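Local coordinates for adenylosuccinate lyase (Francisella tularensis subsp. tularensis SCHU S4, PDB 4EEI) that cleaves adenylosuccinate to AMP and fumarate in purine biosynthesis, and probably also splits fumarate from the succinylated aminoimidazole carboxamide ribotide of the IMP pathway, at the interface of chains A and B. Numbering follows the deposited sequence. Chains: chain A/B, Adenylosuccinate lyase.

Contact 1: the interface of chains A and B. Residues chain A 358, 361-362, 368; chain B 86-87, 90-91.
B:Phe90 holds CG anti to its backbone N (chi1 178°), which carries its ring out of a loop of chain B and against A:His358 and A:Val361 on helix 352-363 of chain A. On the other side A:Val361 has CG1 anti to the backbone N (chi1 162°), and this branch does the touching. The contact belongs to the subunit packing of adenylosuccinate lyase, a member of the fumarase/aspartase (lyase 1) superfamily, whose enzymes are typically tetramers.

The side chains of A:His358 and B:Phe90 lie alongside each other, pointing opposite ways. The imidazole carbon CD2 of A:His358 sits over the face of the B:Phe90 ring turned away from B:Phe87, offset toward the rim and nearest CE2 of B:Phe90 at 3.4 Å. The carbonyl oxygen of A:His358 lies in the plane of that ring, at its edge. The methyl CB of A:Ala362 meets the ring tip, 3.9 Å from CZ of B:Phe90. B:Phe87 CD1 lies over the opposite face, offset toward the rim, so the B:Phe90 ring is flanked by A:His358 and B:Phe87. A:Val361 CG1 fits into the notch where the two phenyl rings meet, 3.7 Å from CE2 of B:Phe90 and 3.8 Å from CE1 of B:Phe87.

The polar links lie around this apolar core. The backbone N of B:Gly91 points at the imidazole edge, in its plane, and makes a weak hydrogen bond of 3.4 Å to NE2 of A:His358. B:Lys86 stretches out beyond CG, laying its CG over the centre of one face of the B:Phe87 ring and bringing NZ to a weak 3.0 Å bond with the backbone O of A:Val361. From the first residue of helix 368-377, A:Arg368 reaches chain B through water 1, which lies 2.6 Å from its guanidinium NH2 and 2.8 Å from the carbonyl O of B:Lys86.

Contact 2: the interface of chains A and B. Residues chain A 215, 217-218, 220-221; chain B 160, 163-164, 228.
The guanidinium of B:Arg163 presents its edge to the carboxylate of A:Asp217, the two planes nearly coplanar at 14°, while CA of B:Glu160 covers one guanidinium face toward the rim. B:Arg164 has its guanidinium between B:Arg163 CB on one face and B:Leu228 CD1 on the other, with water 2 and A:Asp217 CG at the edge. One face of the A:Arg218 guanidinium takes CD of B:Arg163.

B:Arg163 grips side-on. Its NE binds OD1 of A:Asp217 at 2.9 Å, and its NH2 binds OD2 of A:Asp217 at 3.0 Å, each oxygen using its syn lone pair; the bend at chi3 (-75°) swings the NE/NH2 edge round to face the carboxylate. NH1 of B:Arg164 adds a second salt bridge to OD1 of A:Asp217, also 2.9 Å long, but meets it from above the carboxylate plane, 38° out. OD1 thus accepts from two arginines, which should favour a charged carboxylate. Water 2 ties the same oxygen to B:Arg164, lying 2.8 Å from OD1 of A:Asp217 and 2.9 Å from NH2 of B:Arg164.

The extended B:Glu160 chain lies alongside A:Asp217, pointing the other way, and packs its CG 3.9 Å from CG of A:Asp217. The two acids lie near each other, and the arginines probably ease their mutual repulsion. Beside the salt bridges, the CD2 methyl of B:Leu228 touches CB of A:Ala220 at 3.6 Å.

A:Asp217 opens helix 217-244 of chain A, just after the loop holding A:Pro215; this helix end packs against helix 151-173 of chain B and, at B:Leu228, against helix 217-244 of chain B.

Contact 1: the interface of chains A and B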
loop_
_atom_site.group_PDB
_atom_site.type_symbol
_atom_site.label_atom_id
_atom_site.label_comp_id
_atom_site.label_asym_id
_atom_site.label_seq_id
_atom_site.Cartn_x
_atom_site.Cartn_y
_atom_site.Cartn_z
ATOM N N HIS A 358 -1.794 31.871 -33.436
ATOM C CA HIS A 358 -0.355 31.954 -33.227
ATOM C C HIS A 358 0.366 32.497 -34.457
ATOM O O HIS A 358 1.227 33.367 -34.336
ATOM C CB HIS A 358 0.217 30.588 -32.852
ATOM C CG HIS A 358 0.077 30.253 -31.402
ATOM N ND1 HIS A 358 -1.125 29.884 -30.836
ATOM C CD2 HIS A 358 0.988 30.232 -30.402
ATOM C CE1 HIS A 358 -0.946 29.645 -29.548
ATOM N NE2 HIS A 358 0.328 29.851 -29.259
ATOM N N VAL A 361 -0.142 36.221 -34.563
ATOM C CA VAL A 361 0.585 36.842 -33.460
ATOM C C VAL A 361 2.070 36.924 -33.807
ATOM O O VAL A 361 2.712 37.952 -33.598
ATOM C CB VAL A 361 0.369 36.061 -32.134
ATOM C CG1 VAL A 361 1.436 36.411 -31.114
ATOM C CG2 VAL A 361 -1.014 36.342 -31.566
ATOM N N ALA A 362 2.591 35.844 -34.382
ATOM C CA ALA A 362 4.007 35.747 -34.729
ATOM C C ALA A 362 4.432 36.561 -35.961
ATOM O O ALA A 362 5.540 37.101 -35.996
ATOM C CB ALA A 362 4.393 34.296 -34.903
ATOM N N ARG A 368 -3.186 39.551 -29.326
ATOM C CA ARG A 368 -4.004 38.342 -29.215
ATOM C C ARG A 368 -5.474 38.530 -29.565
ATOM O O ARG A 368 -5.933 37.970 -30.556
ATOM C CB ARG A 368 -3.878 37.719 -27.826
ATOM C CG ARG A 368 -2.611 36.915 -27.634
ATOM C CD ARG A 368 -2.719 36.004 -26.429
ATOM N NE ARG A 368 -1.521 35.188 -26.262
ATOM C CZ ARG A 368 -1.311 34.024 -26.875
ATOM N NH1 ARG A 368 -2.217 33.533 -27.710
ATOM N NH2 ARG A 368 -0.190 33.349 -26.654
ATOM N N LYS B 86 3.038 40.636 -25.147
ATOM C CA LYS B 86 2.495 39.948 -26.324
ATOM C C LYS B 86 2.901 38.483 -26.468
ATOM O O LYS B 86 2.053 37.613 -26.707
ATOM C CB LYS B 86 2.872 40.698 -27.600
ATOM C CG LYS B 86 2.479 39.955 -28.856
ATOM C CD LYS B 86 2.744 40.783 -30.098
ATOM C CE LYS B 86 2.304 40.018 -31.329
ATOM N NZ LYS B 86 2.602 40.767 -32.579
ATOM N N PHE B 87 4.194 38.211 -26.322
ATOM C CA PHE B 87 4.708 36.858 -26.520
ATOM C C PHE B 87 4.858 36.052 -25.238
ATOM O O PHE B 87 5.420 34.956 -25.252
ATOM C CB PHE B 87 6.034 36.901 -27.270
ATOM C CG PHE B 87 5.897 37.336 -28.695
ATOM C CD1 PHE B 87 5.286 36.507 -29.625
ATOM C CD2 PHE B 87 6.372 38.570 -29.109
ATOM C CE1 PHE B 87 5.150 36.905 -30.947
ATOM C CE2 PHE B 87 6.241 38.969 -30.424
ATOM C CZ PHE B 87 5.630 38.133 -31.341
ATOM N N PHE B 90 3.895 31.992 -25.076
ATOM C CA PHE B 90 3.651 31.745 -26.497
ATOM C C PHE B 90 4.164 30.379 -26.944
ATOM O O PHE B 90 5.329 30.045 -26.720
ATOM C CB PHE B 90 4.302 32.855 -27.325
ATOM C CG PHE B 90 4.151 32.684 -28.814
ATOM C CD1 PHE B 90 5.150 32.073 -29.560
ATOM C CD2 PHE B 90 3.024 33.153 -29.469
ATOM C CE1 PHE B 90 5.024 31.926 -30.934
ATOM C CE2 PHE B 90 2.890 33.010 -30.846
ATOM C CZ PHE B 90 3.894 32.391 -31.577
ATOM N N GLY B 91 3.287 29.592 -27.570
ATOM C CA GLY B 91 3.664 28.298 -28.125
ATOM C C GLY B 91 3.656 27.129 -27.154
ATOM O O GLY B 91 3.527 25.976 -27.564
HETATM O O HOH W 1 1.628 35.031 -25.816
#

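Contact 2: the interface of chains A and B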
loop_
_atom_site.group_PDB
_atom_site.type_symbol
_atom_site.label_atom_id
_atom_site.label_comp_id
_atom_site.label_asym_id
_atom_site.label_seq_id
_atom_site.Cartn_x
_atom_site.Cartn_y
_atom_site.Cartn_z
ATOM N N PRO A 215 21.407 -7.209 4.663
ATOM C CA PRO A 215 20.335 -6.221 4.865
ATOM C C PRO A 215 19.309 -6.243 3.730
ATOM O O PRO A 215 19.688 -6.344 2.555
ATOM C CB PRO A 215 21.080 -4.878 4.862
ATOM C CG PRO A 215 22.405 -5.160 4.204
ATOM C CD PRO A 215 22.736 -6.567 4.616
ATOM N N ASP A 217 17.431 -4.076 2.280
ATOM C CA ASP A 217 17.186 -2.929 1.403
ATOM C C ASP A 217 17.681 -3.190 -0.022
ATOM O O ASP A 217 17.260 -2.509 -0.967
ATOM C CB ASP A 217 17.784 -1.617 1.957
ATOM C CG ASP A 217 19.306 -1.671 2.090
ATOM O OD1 ASP A 217 20.021 -1.087 1.238
ATOM O OD2 ASP A 217 19.793 -2.292 3.060
ATOM N N ARG A 218 18.563 -4.170 -0.185
ATOM C CA ARG A 218 19.028 -4.503 -1.526
ATOM C C ARG A 218 17.884 -5.131 -2.325
ATOM O O ARG A 218 17.601 -4.731 -3.452
ATOM C CB ARG A 218 20.251 -5.430 -1.451
ATOM C CG ARG A 218 21.485 -4.731 -0.833
ATOM C CD ARG A 218 22.727 -5.612 -0.877
ATOM N NE ARG A 218 23.910 -4.944 -0.320
ATOM C CZ ARG A 218 24.633 -4.043 -0.978
ATOM N NH1 ARG A 218 24.290 -3.693 -2.212
ATOM N NH2 ARG A 218 25.703 -3.493 -0.410
ATOM N N ALA A 220 14.740 -4.795 -1.516
ATOM C CA ALA A 220 13.709 -3.762 -1.611
ATOM C C ALA A 220 13.973 -2.813 -2.773
ATOM O O ALA A 220 13.045 -2.390 -3.464
ATOM C CB ALA A 220 13.585 -2.993 -0.294
ATOM N N LYS A 221 15.236 -2.463 -2.980
ATOM C CA LYS A 221 15.597 -1.613 -4.103
ATOM C C LYS A 221 15.223 -2.269 -5.432
ATOM O O LYS A 221 14.652 -1.616 -6.306
ATOM C CB LYS A 221 17.088 -1.271 -4.074
ATOM C CG LYS A 221 17.550 -0.476 -5.301
ATOM C CD LYS A 221 18.988 0.041 -5.159
ATOM C CE LYS A 221 19.444 0.747 -6.442
ATOM N NZ LYS A 221 20.803 1.371 -6.324
ATOM N N GLU B 160 24.041 1.837 5.007
ATOM C CA GLU B 160 22.739 1.762 4.349
ATOM C C GLU B 160 22.315 3.154 3.894
ATOM O O GLU B 160 21.842 3.344 2.771
ATOM C CB GLU B 160 21.675 1.160 5.279
ATOM C CG GLU B 160 20.282 1.136 4.638
ATOM C CD GLU B 160 19.181 0.568 5.533
ATOM O OE1 GLU B 160 19.432 0.303 6.737
ATOM O OE2 GLU B 160 18.051 0.381 5.010
ATOM N N ARG B 163 24.252 3.996 0.873
ATOM C CA ARG B 163 23.657 3.428 -0.332
ATOM C C ARG B 163 22.569 4.348 -0.855
ATOM O O ARG B 163 22.478 4.581 -2.060
ATOM C CB ARG B 163 23.097 2.020 -0.062
ATOM C CG ARG B 163 24.186 0.966 0.189
ATOM C CD ARG B 163 23.635 -0.470 0.157
ATOM N NE ARG B 163 22.877 -0.841 1.356
ATOM C CZ ARG B 163 23.438 -1.319 2.465
ATOM N NH1 ARG B 163 24.757 -1.444 2.535
ATOM N NH2 ARG B 163 22.687 -1.650 3.511
ATOM N N ARG B 164 21.746 4.881 0.048
ATOM C CA ARG B 164 20.673 5.784 -0.351
ATOM C C ARG B 164 21.243 7.102 -0.861
ATOM O O ARG B 164 20.711 7.698 -1.804
ATOM C CB ARG B 164 19.709 6.037 0.820
ATOM C CG ARG B 164 19.013 4.761 1.373
ATOM C CD ARG B 164 17.974 4.165 0.402
ATOM N NE ARG B 164 18.609 3.457 -0.709
ATOM C CZ ARG B 164 19.073 2.216 -0.635
ATOM N NH1 ARG B 164 18.961 1.522 0.497
ATOM N NH2 ARG B 164 19.647 1.658 -1.694
ATOM N N LEU B 228 12.782 3.889 0.382
ATOM C CA LEU B 228 13.870 3.060 0.893
ATOM C C LEU B 228 14.557 3.782 2.049
ATOM O O LEU B 228 14.935 3.168 3.044
ATOM C CB LEU B 228 14.864 2.756 -0.224
ATOM C CG LEU B 228 14.342 1.889 -1.367
ATOM C CD1 LEU B 228 15.216 2.041 -2.618
ATOM C CD2 LEU B 228 14.312 0.430 -0.928
HETATM O O HOH W 2 20.267 -1.152 -1.552
#

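Contact 1 and contact 2 lie on the same A-B interface, with their C-alpha centres about 49 Å apart, and share no residue or secondary-structure element. Contact 1 sits toward one end of the long pair of subunits, where helix 352-363 meets a loop of the partner; contact 2 lies in the middle region, between long helices that include 217-244 from both chains. The interface is two-fold symmetric, so each contact recurs with the chains exchanged. Together they probably help hold the pair both at its outer reaches and along its helical core, within a deposited assembly of four copies.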